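Local coordinates for bartonella effector protein (Bep) substrate of VirB T4SS (Bartonella rochalimae ATCC BAA-1498, PDB 4YK1) that is a Bartonella effector exported by the VirB type IV secretion system, represented here by its BID domain, the full-length protein probably AMPylating target proteins, at residues 44-47 and 48-52; 93-97 and 98-102. All blocks are in the same frame, centred on the assembly; numbering follows the deposited sequence.

Interaction 1: 44-47 and 48-52; sequences LSKL and IYNNP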
ATOM      1  N   LEU A  44      10.397   2.284  -9.750  1.00 28.47           N
ATOM      2  CA  LEU A  44      11.354   2.905  -8.845  1.00 26.95           C
ATOM      3  C   LEU A  44      12.256   1.860  -8.203  1.00 34.93           C
ATOM      4  O   LEU A  44      13.473   2.026  -8.178  1.00 33.31           O
ATOM      5  CB  LEU A  44      10.628   3.706  -7.760  1.00 29.35           C
ATOM      6  CG  LEU A  44      10.111   5.052  -8.268  1.00 33.16           C
ATOM      7  CD1 LEU A  44       9.076   5.642  -7.285  1.00 31.00           C
ATOM      8  CD2 LEU A  44      11.298   5.995  -8.460  1.00 31.22           C
ATOM      9  N   SER A  45      11.659   0.789  -7.688  1.00 27.21           N
ATOM     10  CA  SER A  45      12.431  -0.288  -7.057  1.00 29.39           C
ATOM     11  C   SER A  45      13.466  -0.877  -8.010  1.00 32.31           C
ATOM     12  O   SER A  45      14.575  -1.217  -7.601  1.00 31.47           O
ATOM     13  CB  SER A  45      11.499  -1.399  -6.544  1.00 29.25           C
ATOM     14  OG  SER A  45      10.696  -0.918  -5.468  1.00 29.24           O
ATOM     15  N   LYS A  46      13.115  -0.989  -9.285  1.00 29.37           N
ATOM     16  CA  LYS A  46      14.075  -1.467 -10.274  1.00 32.67           C
ATOM     17  C   LYS A  46      15.211  -0.453 -10.453  1.00 35.54           C
ATOM     18  O   LYS A  46      16.396  -0.815 -10.459  1.00 33.91           O
ATOM     19  CB  LYS A  46      13.366  -1.744 -11.605  1.00 36.71           C
ATOM     20  CG  LYS A  46      14.305  -1.905 -12.800  1.00 39.49           C
ATOM     21  CD  LYS A  46      15.137  -3.161 -12.692  1.00 50.28           C
ATOM     22  CE  LYS A  46      16.019  -3.339 -13.926  1.00 51.58           C
ATOM     23  NZ  LYS A  46      16.993  -4.439 -13.728  1.00 54.31           N
ATOM     24  N   LEU A  47      14.855   0.824 -10.562  1.00 38.58           N
ATOM     25  CA  LEU A  47      15.851   1.893 -10.703  1.00 35.30           C
ATOM     26  C   LEU A  47      16.819   1.991  -9.535  1.00 36.46           C
ATOM     27  O   LEU A  47      18.012   2.255  -9.713  1.00 35.01           O
ATOM     28  CB  LEU A  47      15.154   3.245 -10.863  1.00 35.23           C
ATOM     29  CG  LEU A  47      14.554   3.491 -12.246  1.00 43.87           C
ATOM     30  CD1 LEU A  47      13.814   4.819 -12.262  1.00 41.67           C
ATOM     31  CD2 LEU A  47      15.655   3.456 -13.305  1.00 43.77           C
ATOM     32  N   ILE A  48      16.292   1.818  -8.327  1.00 25.79           N
ATOM     33  CA  ILE A  48      17.059   2.084  -7.129  1.00 26.61           C
ATOM     34  C   ILE A  48      17.837   0.845  -6.687  1.00 34.16           C
ATOM     35  O   ILE A  48      19.013   0.937  -6.341  1.00 28.14           O
ATOM     36  CB  ILE A  48      16.151   2.575  -5.981  1.00 23.61           C
ATOM     37  CG1 ILE A  48      15.437   3.869  -6.373  1.00 26.29           C
ATOM     38  CG2 ILE A  48      16.973   2.794  -4.704  1.00 22.59           C
ATOM     39  CD1 ILE A  48      14.228   4.149  -5.510  1.00 24.29           C
ATOM     40  N   TYR A  49      17.165  -0.304  -6.697  1.00 27.52           N
ATOM     41  CA  TYR A  49      17.680  -1.504  -6.053  1.00 28.38           C
ATOM     42  C   TYR A  49      17.933  -2.635  -7.045  1.00 30.94           C
ATOM     43  O   TYR A  49      18.369  -3.712  -6.641  1.00 32.53           O
ATOM     44  CB  TYR A  49      16.702  -1.985  -4.971  1.00 26.07           C
ATOM     45  CG  TYR A  49      16.472  -0.992  -3.849  1.00 25.11           C
ATOM     46  CD1 TYR A  49      17.474  -0.710  -2.933  1.00 25.70           C
ATOM     47  CD2 TYR A  49      15.256  -0.337  -3.713  1.00 28.97           C
ATOM     48  CE1 TYR A  49      17.282   0.197  -1.920  1.00 23.36           C
ATOM     49  CE2 TYR A  49      15.044   0.571  -2.691  1.00 23.58           C
ATOM     50  CZ  TYR A  49      16.065   0.832  -1.804  1.00 24.29           C
ATOM     51  OH  TYR A  49      15.875   1.730  -0.786  1.00 23.51           O
ATOM     52  N   ASN A  50      17.628  -2.390  -8.323  1.00 29.08           N
ATOM     53  CA  ASN A  50      17.786  -3.372  -9.395  1.00 31.23           C
ATOM     54  C   ASN A  50      16.883  -4.560  -9.132  1.00 44.28           C
ATOM     55  O   ASN A  50      17.171  -5.676  -9.551  1.00 38.17           O
ATOM     56  CB  ASN A  50      19.251  -3.835  -9.540  1.00 37.01           C
ATOM     57  CG  ASN A  50      19.543  -4.389 -10.920  1.00 49.10           C
ATOM     58  OD1 ASN A  50      18.952  -3.949 -11.908  1.00 47.37           O
ATOM     59  ND2 ASN A  50      20.441  -5.366 -10.997  1.00 50.85           N
ATOM     60  N   ASN A  51      15.781  -4.319  -8.435  1.00 40.44           N
ATOM     61  CA  ASN A  51      14.859  -5.395  -8.142  1.00 37.27           C
ATOM     62  C   ASN A  51      13.447  -4.856  -7.973  1.00 36.13           C
ATOM     63  O   ASN A  51      13.116  -4.276  -6.938  1.00 33.48           O
ATOM     64  CB  ASN A  51      15.312  -6.152  -6.892  1.00 40.81           C
ATOM     65  CG  ASN A  51      14.374  -7.281  -6.531  1.00 45.49           C
ATOM     66  OD1 ASN A  51      13.441  -7.579  -7.269  1.00 42.88           O
ATOM     67  ND2 ASN A  51      14.627  -7.928  -5.400  1.00 46.78           N
ATOM     68  N   PRO A  52      12.603  -5.074  -8.990  1.00 38.97           N
ATOM     69  CA  PRO A  52      11.218  -4.587  -9.014  1.00 37.29           C
ATOM     70  C   PRO A  52      10.395  -5.095  -7.833  1.00 35.32           C
ATOM     71  O   PRO A  52       9.473  -4.407  -7.405  1.00 34.97           O
ATOM     72  CB  PRO A  52      10.654  -5.155 -10.332  1.00 42.71           C
ATOM     73  CG  PRO A  52      11.827  -5.662 -11.103  1.00 47.29           C
ATOM     74  CD  PRO A  52      12.910  -5.964 -10.127  1.00 43.90           C
TER
HETATM   75  O   HOH W   1       9.197  -3.332  -4.952  1.00 34.75           O
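Lys46 and Asn50 lie side by side, one helical turn apart, and their ends join: NZ of the lysine gives a hydrogen bond of 2.7 Å to OD1 of Asn50. The ammonium group meets the amide oxygen from a direction tilted 34° out of the carbonyl plane. A bend at chi2 (68°) brings the otherwise extended lysine chain round to that oxygen. Here helix 32-49 ends. Ile48 N still makes a regular bond to Leu44 O, and Tyr49 N reaches Ser45 O at 2.9 Å, but Asn50 has the positive phi of the left-handed helical region, as at many helix C-termini, and turns the chain off into the segment leading to helix 56-64. The N-H of Asn50 bonds weakly to Lys46 O, while Asn51 N closes back on Ser45 O over a weak 3.4 Å. The returning chain passes close to Ser45, whose CB is 3.3 Å from Asn51 O. A water donates to both Ser45 OG (2.9 Å) and Pro52 O (2.7 Å), pinning the start of the loop to the last turn; Ser45 OG is also bonded to Ile41 O.

On the buried side Ile48 holds CG1 beside its backbone N (chi1 -60°), against Leu44 O, and its CG2 rests over the centre of the Tyr49 ring, 3.5 Å above the plane. Leu109 of helix 97-140 packs on both Ile48 and Tyr49, and the Tyr49 hydroxyl is hydrogen-bonded to Pro80 O.

Asn50 OD1 also accepts from Lys87 NZ. Two lysines thus converge on one amide oxygen, which probably increases its polarisation, and their positive charges near the helix C-terminus would be favourable to the partial negative charge of its last carbonyls.

Interaction 2: 93-97 and 98-102; sequences YIKSQ and KYKIS
Ser96 caps helix 97-140 by accepting a 3.1 Å hydrogen bond at OG from Tyr99 N, nearly straight at 158°. With chi1 at 66°, OG stands between the backbone N and the carbonyl carbon, where it can accept the N-H of Tyr99. Its carbonyl serves the same turn, Ser96 O accepting from Lys100 N at 3.1 Å, and Gln97 O takes the N-H of Ile101. Ser96 OG is also hydrogen-bonded to Arg89 O, tying the cap to the chain just before strand 90-91.

The tightly packed side is formed by Ser96 and Lys95 against the buried Tyr99. The extended chain of Lys95 crosses the tyrosine side chain obliquely, its methylenes meeting CD1 and CE1; CG and CD of Lys95 are each 3.8 Å from Tyr99 CD1, and its NZ goes on to a salt bridge with Glu103. The exposed side is looser. Lys100 curls back through a bend at chi4 (86°) so that its NZ reaches Lys95 O at 3.2 Å from above the carbonyl plane, while Gln97 OE1 stays 4.0 Å from that NZ.

The serine oxygen thus meets a helix N-H that has no preceding turn to bond to, the characteristic role of an N-cap.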
ATOM      1  N   TYR A  93      33.826   7.001   0.197  1.00 41.73           N
ATOM      2  CA  TYR A  93      32.836   8.065   0.307  1.00 49.06           C
ATOM      3  C   TYR A  93      32.453   8.633  -1.065  1.00 43.06           C
ATOM      4  O   TYR A  93      31.506   9.409  -1.177  1.00 45.18           O
ATOM      5  CB  TYR A  93      33.364   9.192   1.198  1.00 57.44           C
ATOM      6  CG  TYR A  93      33.573   8.815   2.653  1.00 65.66           C
ATOM      7  CD1 TYR A  93      32.649   8.031   3.334  1.00 64.57           C
ATOM      8  CD2 TYR A  93      34.701   9.249   3.344  1.00 75.21           C
ATOM      9  CE1 TYR A  93      32.843   7.692   4.666  1.00 72.33           C
ATOM     10  CE2 TYR A  93      34.904   8.917   4.675  1.00 79.93           C
ATOM     11  CZ  TYR A  93      33.974   8.138   5.330  1.00 78.10           C
ATOM     12  OH  TYR A  93      34.179   7.811   6.651  1.00 82.14           O
ATOM     13  N   ILE A  94      33.195   8.259  -2.101  1.00 35.20           N
ATOM     14  CA  ILE A  94      33.014   8.874  -3.414  1.00 30.16           C
ATOM     15  C   ILE A  94      31.913   8.175  -4.207  1.00 30.57           C
ATOM     16  O   ILE A  94      32.038   7.008  -4.578  1.00 28.71           O
ATOM     17  CB  ILE A  94      34.327   8.883  -4.194  1.00 32.68           C
ATOM     18  CG1 ILE A  94      35.465   9.321  -3.280  1.00 40.44           C
ATOM     19  CG2 ILE A  94      34.230   9.836  -5.405  1.00 30.77           C
ATOM     20  CD1 ILE A  94      36.852   9.174  -3.892  1.00 46.98           C
ATOM     21  N   LYS A  95      30.844   8.912  -4.487  1.00 30.44           N
ATOM     22  CA  LYS A  95      29.681   8.376  -5.172  1.00 28.39           C
ATOM     23  C   LYS A  95      29.680   8.782  -6.632  1.00 29.82           C
ATOM     24  O   LYS A  95      30.008   9.919  -6.959  1.00 30.74           O
ATOM     25  CB  LYS A  95      28.390   8.870  -4.491  1.00 24.88           C
ATOM     26  CG  LYS A  95      28.234   8.382  -3.055  1.00 30.30           C
ATOM     27  CD  LYS A  95      27.133   9.137  -2.316  1.00 32.30           C
ATOM     28  CE  LYS A  95      26.977   8.606  -0.898  1.00 33.93           C
ATOM     29  NZ  LYS A  95      26.050   9.474  -0.108  1.00 39.68           N
ATOM     30  N   SER A  96      29.306   7.861  -7.513  1.00 24.69           N
ATOM     31  CA  SER A  96      29.034   8.240  -8.893  1.00 23.40           C
ATOM     32  C   SER A  96      27.745   9.055  -8.958  1.00 26.00           C
ATOM     33  O   SER A  96      26.946   9.064  -8.020  1.00 24.89           O
ATOM     34  CB  SER A  96      28.902   7.013  -9.789  1.00 18.67           C
ATOM     35  OG  SER A  96      27.744   6.284  -9.409  1.00 25.79           O
ATOM     36  N   GLN A  97      27.547   9.735 -10.079  1.00 26.27           N
ATOM     37  CA  GLN A  97      26.315  10.455 -10.328  1.00 28.93           C
ATOM     38  C   GLN A  97      25.135   9.489 -10.311  1.00 30.31           C
ATOM     39  O   GLN A  97      24.072   9.807  -9.793  1.00 26.97           O
ATOM     40  CB  GLN A  97      26.396  11.188 -11.683  1.00 35.48           C
ATOM     41  CG  GLN A  97      25.481  12.390 -11.782  1.00 59.37           C
ATOM     42  CD  GLN A  97      25.709  13.378 -10.648  1.00 70.88           C
ATOM     43  OE1 GLN A  97      26.850  13.692 -10.298  1.00 72.47           O
ATOM     44  NE2 GLN A  97      24.621  13.859 -10.058  1.00 74.74           N
ATOM     45  N   LYS A  98      25.327   8.307 -10.884  1.00 28.83           N
ATOM     46  CA  LYS A  98      24.276   7.295 -10.925  1.00 27.55           C
ATOM     47  C   LYS A  98      23.837   6.892  -9.522  1.00 24.14           C
ATOM     48  O   LYS A  98      22.637   6.733  -9.260  1.00 22.54           O
ATOM     49  CB  LYS A  98      24.757   6.070 -11.703  1.00 30.19           C
ATOM     50  CG  LYS A  98      23.688   5.027 -11.962  1.00 40.68           C
ATOM     51  CD  LYS A  98      24.218   3.976 -12.927  1.00 43.94           C
ATOM     52  CE  LYS A  98      23.380   2.703 -12.929  1.00 49.62           C
ATOM     53  NZ  LYS A  98      24.070   1.612 -13.702  1.00 50.35           N
ATOM     54  N   TYR A  99      24.809   6.729  -8.628  1.00 20.64           N
ATOM     55  CA  TYR A  99      24.527   6.384  -7.234  1.00 19.82           C
ATOM     56  C   TYR A  99      23.721   7.502  -6.575  1.00 26.22           C
ATOM     57  O   TYR A  99      22.741   7.248  -5.870  1.00 23.34           O
ATOM     58  CB  TYR A  99      25.824   6.134  -6.446  1.00 19.95           C
ATOM     59  CG  TYR A  99      25.567   5.512  -5.080  1.00 25.09           C
ATOM     60  CD1 TYR A  99      25.191   6.301  -3.988  1.00 21.47           C
ATOM     61  CD2 TYR A  99      25.687   4.138  -4.889  1.00 23.39           C
ATOM     62  CE1 TYR A  99      24.927   5.741  -2.725  1.00 22.43           C
ATOM     63  CE2 TYR A  99      25.445   3.565  -3.641  1.00 24.42           C
ATOM     64  CZ  TYR A  99      25.062   4.365  -2.568  1.00 26.70           C
ATOM     65  OH  TYR A  99      24.806   3.774  -1.356  1.00 28.75           O
ATOM     66  N   LYS A 100      24.127   8.745  -6.807  1.00 22.24           N
ATOM     67  CA  LYS A 100      23.393   9.885  -6.249  1.00 25.31           C
ATOM     68  C   LYS A 100      21.966   9.966  -6.788  1.00 29.38           C
ATOM     69  O   LYS A 100      21.054  10.379  -6.073  1.00 27.24           O
ATOM     70  CB  LYS A 100      24.145  11.195  -6.525  1.00 27.44           C
ATOM     71  CG  LYS A 100      25.515  11.287  -5.825  1.00 29.20           C
ATOM     72  CD  LYS A 100      26.013  12.738  -5.838  1.00 44.25           C
ATOM     73  CE  LYS A 100      27.487  12.858  -5.502  1.00 60.35           C
ATOM     74  NZ  LYS A 100      28.366  12.676  -6.695  1.00 73.77           N
ATOM     75  N   ILE A 101      21.767   9.543  -8.035  1.00 27.36           N
ATOM     76  CA  ILE A 101      20.433   9.534  -8.630  1.00 25.21           C
ATOM     77  C   ILE A 101      19.577   8.452  -7.972  1.00 28.21           C
ATOM     78  O   ILE A 101      18.381   8.647  -7.763  1.00 27.48           O
ATOM     79  CB  ILE A 101      20.518   9.348 -10.164  1.00 26.08           C
ATOM     80  CG1 ILE A 101      21.034  10.631 -10.812  1.00 29.94           C
ATOM     81  CG2 ILE A 101      19.144   8.991 -10.773  1.00 28.86           C
ATOM     82  CD1 ILE A 101      21.477  10.456 -12.268  1.00 35.31           C
ATOM     83  N   SER A 102      20.181   7.309  -7.653  1.00 24.36           N
ATOM     84  CA  SER A 102      19.477   6.279  -6.881  1.00 23.56           C
ATOM     85  C   SER A 102      19.034   6.836  -5.520  1.00 22.36           C
ATOM     86  O   SER A 102      17.918   6.573  -5.075  1.00 21.97           O
ATOM     87  CB  SER A 102      20.353   5.029  -6.676  1.00 23.18           C
ATOM     88  OG  SER A 102      20.569   4.333  -7.898  1.00 25.12           O
TER

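Interactions 1 and 2 treat opposite ends of two helices: the C-terminal close of helix 32-49 and, after the strand pair, the start of helix 97-140. Partly buried, the first sets apolar residues against helix 97-140; the second, its centre about 28 Å from the centre of the chain, is mainly surface with one buried tyrosine. Weak closing bonds and a bridging water finish the first helix; a side-chain cap supplements carbonyl bonds in the second. They meet where Ile48 CG1 lies 3.9 Å from Ser102 O, and Lys87 bridges them, its backbone hydrogen-bonded to Ile48, its NZ to Asn50 OD1 and its carbonyl O to Ser102 OG. This seam probably lies where the hook meets the four-helix bundle.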